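Local coordinates for activator of Hsp90 ATPase homologue 1/2-like C-terminal domain-containing protein (Rhodobacter sphaeroides, PDB 3PU2) that is of unknown function but, as a member of the AHA1 family in the SRPBCC superfamily, may act as an activator of Hsp90 ATPase, at residues G71-A83 / H87-D96. Numbering follows the deposited sequence.
Sequences GRTRGLTGRVILA and HRLIHSELYD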
loop_
_atom_site.group_PDB
_atom_site.type_symbol
_atom_site.label_atom_id
_atom_site.label_comp_id
_atom_site.label_asym_id
_atom_site.label_seq_id
_atom_site.Cartn_x
_atom_site.Cartn_y
_atom_site.Cartn_z
ATOM N N GLY A 71 -10.927 19.591 7.421
ATOM C CA GLY A 71 -11.035 19.685 5.974
ATOM C C GLY A 71 -9.812 19.527 5.078
ATOM O O GLY A 71 -9.974 19.180 3.905
ATOM N N ARG A 72 -8.604 19.783 5.583
ATOM C CA ARG A 72 -7.410 19.647 4.734
ATOM C C ARG A 72 -7.301 18.247 4.110
ATOM O O ARG A 72 -7.735 17.248 4.697
ATOM C CB ARG A 72 -6.136 19.962 5.532
ATOM C CG ARG A 72 -5.972 19.102 6.780
ATOM C CD ARG A 72 -4.988 19.716 7.786
ATOM N NE ARG A 72 -3.656 19.110 7.755
ATOM C CZ ARG A 72 -2.860 19.098 6.693
ATOM N NH1 ARG A 72 -3.255 19.659 5.555
ATOM N NH2 ARG A 72 -1.661 18.539 6.775
ATOM N N THR A 73 -6.736 18.188 2.906
ATOM C CA THR A 73 -6.562 16.918 2.213
ATOM C C THR A 73 -5.103 16.539 2.019
ATOM O O THR A 73 -4.181 17.332 2.235
ATOM C CB THR A 73 -7.219 16.908 0.822
ATOM O OG1 THR A 73 -6.515 17.798 -0.047
ATOM C CG2 THR A 73 -8.660 17.319 0.920
ATOM N N ARG A 74 -4.917 15.300 1.603
ATOM C CA ARG A 74 -3.611 14.751 1.360
ATOM C C ARG A 74 -3.868 13.680 0.313
ATOM O O ARG A 74 -4.737 12.814 0.487
ATOM C CB ARG A 74 -3.051 14.166 2.669
ATOM C CG ARG A 74 -2.064 13.027 2.513
ATOM C CD ARG A 74 -1.355 12.742 3.830
ATOM N NE ARG A 74 -2.258 12.358 4.916
ATOM C CZ ARG A 74 -1.901 12.344 6.200
ATOM N NH1 ARG A 74 -0.671 12.700 6.549
ATOM N NH2 ARG A 74 -2.761 11.963 7.134
ATOM N N GLY A 75 -3.140 13.746 -0.792
ATOM C CA GLY A 75 -3.370 12.758 -1.818
ATOM C C GLY A 75 -2.159 12.317 -2.598
ATOM O O GLY A 75 -1.051 12.851 -2.449
ATOM N N LEU A 76 -2.386 11.329 -3.452
ATOM C CA LEU A 76 -1.322 10.803 -4.271
ATOM C C LEU A 76 -1.860 10.325 -5.612
ATOM O O LEU A 76 -3.034 9.998 -5.752
ATOM C CB LEU A 76 -0.603 9.670 -3.526
ATOM C CG LEU A 76 -1.337 8.358 -3.277
ATOM C CD1 LEU A 76 -1.386 7.553 -4.576
ATOM C CD2 LEU A 76 -0.603 7.574 -2.205
ATOM N N THR A 77 -0.980 10.318 -6.598
ATOM C CA THR A 77 -1.316 9.881 -7.933
ATOM C C THR A 77 -0.227 8.898 -8.289
ATOM O O THR A 77 0.864 8.931 -7.711
ATOM C CB THR A 77 -1.259 11.032 -8.935
ATOM O OG1 THR A 77 -1.698 12.236 -8.299
ATOM C CG2 THR A 77 -2.164 10.740 -10.112
ATOM N N GLY A 78 -0.524 8.019 -9.230
ATOM C CA GLY A 78 0.452 7.039 -9.648
ATOM C C GLY A 78 -0.096 6.366 -10.878
ATOM O O GLY A 78 -1.236 6.615 -11.293
ATOM N N ARG A 79 0.712 5.496 -11.460
ATOM C CA ARG A 79 0.316 4.789 -12.655
ATOM C C ARG A 79 0.637 3.317 -12.450
ATOM O O ARG A 79 1.676 2.991 -11.883
ATOM C CB ARG A 79 1.126 5.336 -13.834
ATOM C CG ARG A 79 0.413 5.333 -15.169
ATOM C CD ARG A 79 -0.915 6.062 -15.078
ATOM N NE ARG A 79 -1.100 7.011 -16.170
ATOM C CZ ARG A 79 -2.266 7.571 -16.476
ATOM N NH1 ARG A 79 -3.352 7.274 -15.775
ATOM N NH2 ARG A 79 -2.342 8.433 -17.481
ATOM N N VAL A 80 -0.247 2.427 -12.877
ATOM C CA VAL A 80 0.062 1.013 -12.776
ATOM C C VAL A 80 1.033 0.694 -13.930
ATOM O O VAL A 80 0.722 0.963 -15.087
ATOM C CB VAL A 80 -1.191 0.167 -12.943
ATOM C CG1 VAL A 80 -0.838 -1.293 -12.871
ATOM C CG2 VAL A 80 -2.186 0.513 -11.872
ATOM N N ILE A 81 2.206 0.137 -13.612
ATOM C CA ILE A 81 3.219 -0.217 -14.617
ATOM C C ILE A 81 2.980 -1.610 -15.173
ATOM O O ILE A 81 3.210 -1.868 -16.347
ATOM C CB ILE A 81 4.628 -0.222 -14.034
ATOM C CG1 ILE A 81 4.922 1.095 -13.322
ATOM C CG2 ILE A 81 5.630 -0.405 -15.128
ATOM C CD1 ILE A 81 4.627 2.326 -14.147
ATOM N N LEU A 82 2.543 -2.517 -14.311
ATOM C CA LEU A 82 2.244 -3.876 -14.732
ATOM C C LEU A 82 1.388 -4.571 -13.680
ATOM O O LEU A 82 1.499 -4.270 -12.489
ATOM C CB LEU A 82 3.536 -4.660 -14.994
ATOM C CG LEU A 82 4.209 -5.532 -13.935
ATOM C CD1 LEU A 82 3.230 -6.553 -13.388
ATOM C CD2 LEU A 82 5.402 -6.253 -14.582
ATOM N N ALA A 83 0.548 -5.508 -14.121
ATOM C CA ALA A 83 -0.345 -6.218 -13.209
ATOM C C ALA A 83 -0.631 -7.668 -13.603
ATOM O O ALA A 83 -1.284 -7.948 -14.623
ATOM C CB ALA A 83 -1.666 -5.446 -13.070
ATOM N N HIS A 87 -0.562 -12.196 -8.162
ATOM C CA HIS A 87 0.713 -12.254 -7.458
ATOM C C HIS A 87 1.613 -11.043 -7.552
ATOM O O HIS A 87 2.554 -10.908 -6.770
ATOM C CB HIS A 87 1.539 -13.473 -7.892
ATOM C CG HIS A 87 0.989 -14.212 -9.075
ATOM N ND1 HIS A 87 0.100 -15.259 -8.949
ATOM C CD2 HIS A 87 1.236 -14.088 -10.402
ATOM C CE1 HIS A 87 -0.172 -15.751 -10.146
ATOM N NE2 HIS A 87 0.503 -15.057 -11.045
ATOM N N ARG A 88 1.351 -10.169 -8.506
ATOM C CA ARG A 88 2.230 -9.026 -8.645
ATOM C C ARG A 88 1.572 -7.785 -9.208
ATOM O O ARG A 88 0.707 -7.861 -10.076
ATOM C CB ARG A 88 3.423 -9.426 -9.515
ATOM C CG ARG A 88 4.662 -8.620 -9.241
ATOM C CD ARG A 88 5.877 -9.174 -9.966
ATOM N NE ARG A 88 5.768 -9.056 -11.416
ATOM C CZ ARG A 88 6.797 -8.788 -12.213
ATOM N NH1 ARG A 88 8.006 -8.610 -11.697
ATOM N NH2 ARG A 88 6.621 -8.701 -13.523
ATOM N N LEU A 89 1.977 -6.637 -8.686
ATOM C CA LEU A 89 1.465 -5.351 -9.151
ATOM C C LEU A 89 2.551 -4.331 -8.885
ATOM O O LEU A 89 3.197 -4.336 -7.829
ATOM C CB LEU A 89 0.191 -4.939 -8.414
ATOM C CG LEU A 89 -0.375 -3.590 -8.871
ATOM C CD1 LEU A 89 -1.525 -3.814 -9.805
ATOM C CD2 LEU A 89 -0.861 -2.798 -7.670
ATOM N N ILE A 90 2.761 -3.460 -9.857
ATOM C CA ILE A 90 3.780 -2.437 -9.743
ATOM C C ILE A 90 3.177 -1.123 -10.211
ATOM O O ILE A 90 2.528 -1.055 -11.273
ATOM C CB ILE A 90 4.978 -2.760 -10.635
ATOM C CG1 ILE A 90 5.530 -4.138 -10.281
ATOM C CG2 ILE A 90 6.028 -1.670 -10.492
ATOM C CD1 ILE A 90 6.658 -4.606 -11.177
ATOM N N HIS A 91 3.359 -0.085 -9.410
ATOM C CA HIS A 91 2.856 1.213 -9.795
ATOM C C HIS A 91 3.762 2.261 -9.224
ATOM O O HIS A 91 4.577 1.989 -8.335
ATOM C CB HIS A 91 1.431 1.442 -9.293
ATOM C CG HIS A 91 1.311 1.556 -7.802
ATOM N ND1 HIS A 91 0.934 0.500 -7.000
ATOM C CD2 HIS A 91 1.492 2.612 -6.973
ATOM C CE1 HIS A 91 0.887 0.900 -5.742
ATOM N NE2 HIS A 91 1.222 2.177 -5.699
ATOM N N SER A 92 3.638 3.462 -9.753
ATOM C CA SER A 92 4.436 4.559 -9.260
ATOM C C SER A 92 3.533 5.290 -8.269
ATOM O O SER A 92 2.317 5.116 -8.303
ATOM C CB SER A 92 4.820 5.470 -10.425
ATOM O OG SER A 92 3.675 5.811 -11.196
ATOM N N GLU A 93 4.124 6.067 -7.369
ATOM C CA GLU A 93 3.353 6.842 -6.411
ATOM C C GLU A 93 4.019 8.195 -6.297
ATOM O O GLU A 93 5.244 8.303 -6.391
ATOM C CB GLU A 93 3.348 6.198 -5.029
ATOM C CG GLU A 93 2.235 5.213 -4.735
ATOM C CD GLU A 93 2.045 5.003 -3.226
ATOM O OE1 GLU A 93 2.894 5.485 -2.438
ATOM O OE2 GLU A 93 1.047 4.357 -2.825
ATOM N N LEU A 94 3.208 9.225 -6.106
ATOM C CA LEU A 94 3.714 10.573 -5.931
ATOM C C LEU A 94 2.720 11.394 -5.122
ATOM O O LEU A 94 1.626 11.686 -5.599
ATOM C CB LEU A 94 3.951 11.248 -7.280
ATOM C CG LEU A 94 4.488 12.681 -7.141
ATOM C CD1 LEU A 94 5.803 12.684 -6.387
ATOM C CD2 LEU A 94 4.697 13.269 -8.520
ATOM N N TYR A 95 3.098 11.729 -3.885
ATOM C CA TYR A 95 2.232 12.561 -3.039
ATOM C C TYR A 95 2.546 14.017 -3.347
ATOM O O TYR A 95 2.917 14.354 -4.485
ATOM C CB TYR A 95 2.489 12.354 -1.527
ATOM C CG TYR A 95 2.226 10.996 -0.944
ATOM C CD1 TYR A 95 3.127 9.949 -1.131
ATOM C CD2 TYR A 95 1.127 10.782 -0.114
ATOM C CE1 TYR A 95 2.943 8.712 -0.495
ATOM C CE2 TYR A 95 0.928 9.554 0.529
ATOM C CZ TYR A 95 1.839 8.520 0.338
ATOM O OH TYR A 95 1.656 7.298 0.967
ATOM N N ASP A 96 2.499 14.838 -2.292
ATOM C CA ASP A 96 2.765 16.273 -2.363
ATOM C C ASP A 96 3.373 16.821 -1.069
ATOM O O ASP A 96 2.775 17.710 -0.454
ATOM C CB ASP A 96 1.460 16.986 -2.639
ATOM C CG ASP A 96 0.818 16.520 -3.917
ATOM O OD1 ASP A 96 1.224 17.036 -4.973
ATOM O OD2 ASP A 96 -0.066 15.634 -3.873
#
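V80 and H91 face each other as a non-hydrogen-bonded pair in an antiparallel β-hairpin, strands 73-84 and 88-93, inside the antiparallel sheet of this SRPBCC (Bet v 1-like) domain, between strands 104-113 and 61-67. Just beyond V80 the register slips by one at a classic β bulge: I81 and L82 both face I90, whose O takes a 2.6 Å bond from I81 N and a weak one from L82 N. I90 N bonds back to L82 O, approaching nearly along the C=O axis.

V80, L89 and H91 are buried on one face, with partly exposed A83 beside them. L89 sends CD1 to A83 CB at 3.7 Å because a chi1 of 180° carries CG to the side opposite its N, and it crosses V80 at about a right angle; P56 and L108 also touch L89. The other face, with L82 and I90, is more open. There L82 CG packs on I90 CD1 (3.8 Å), while the R88 side chain crosses the leucine obliquely, its guanidinium held by a salt bridge to E84. Cutting L82 back to an alanine is likely to leave I90 CD1 without this neighbour and the R88 guanidinium less confined.

Toward the exposed Y95 end, T77 and L94 pair through two backbone bonds, one of them weak. S92 turns its hydroxyl back, OG accepting from R79 N at 3.0 Å. Finally, L76 CD2 sits over one face of the Y95 ring, 3.9 Å from its centroid.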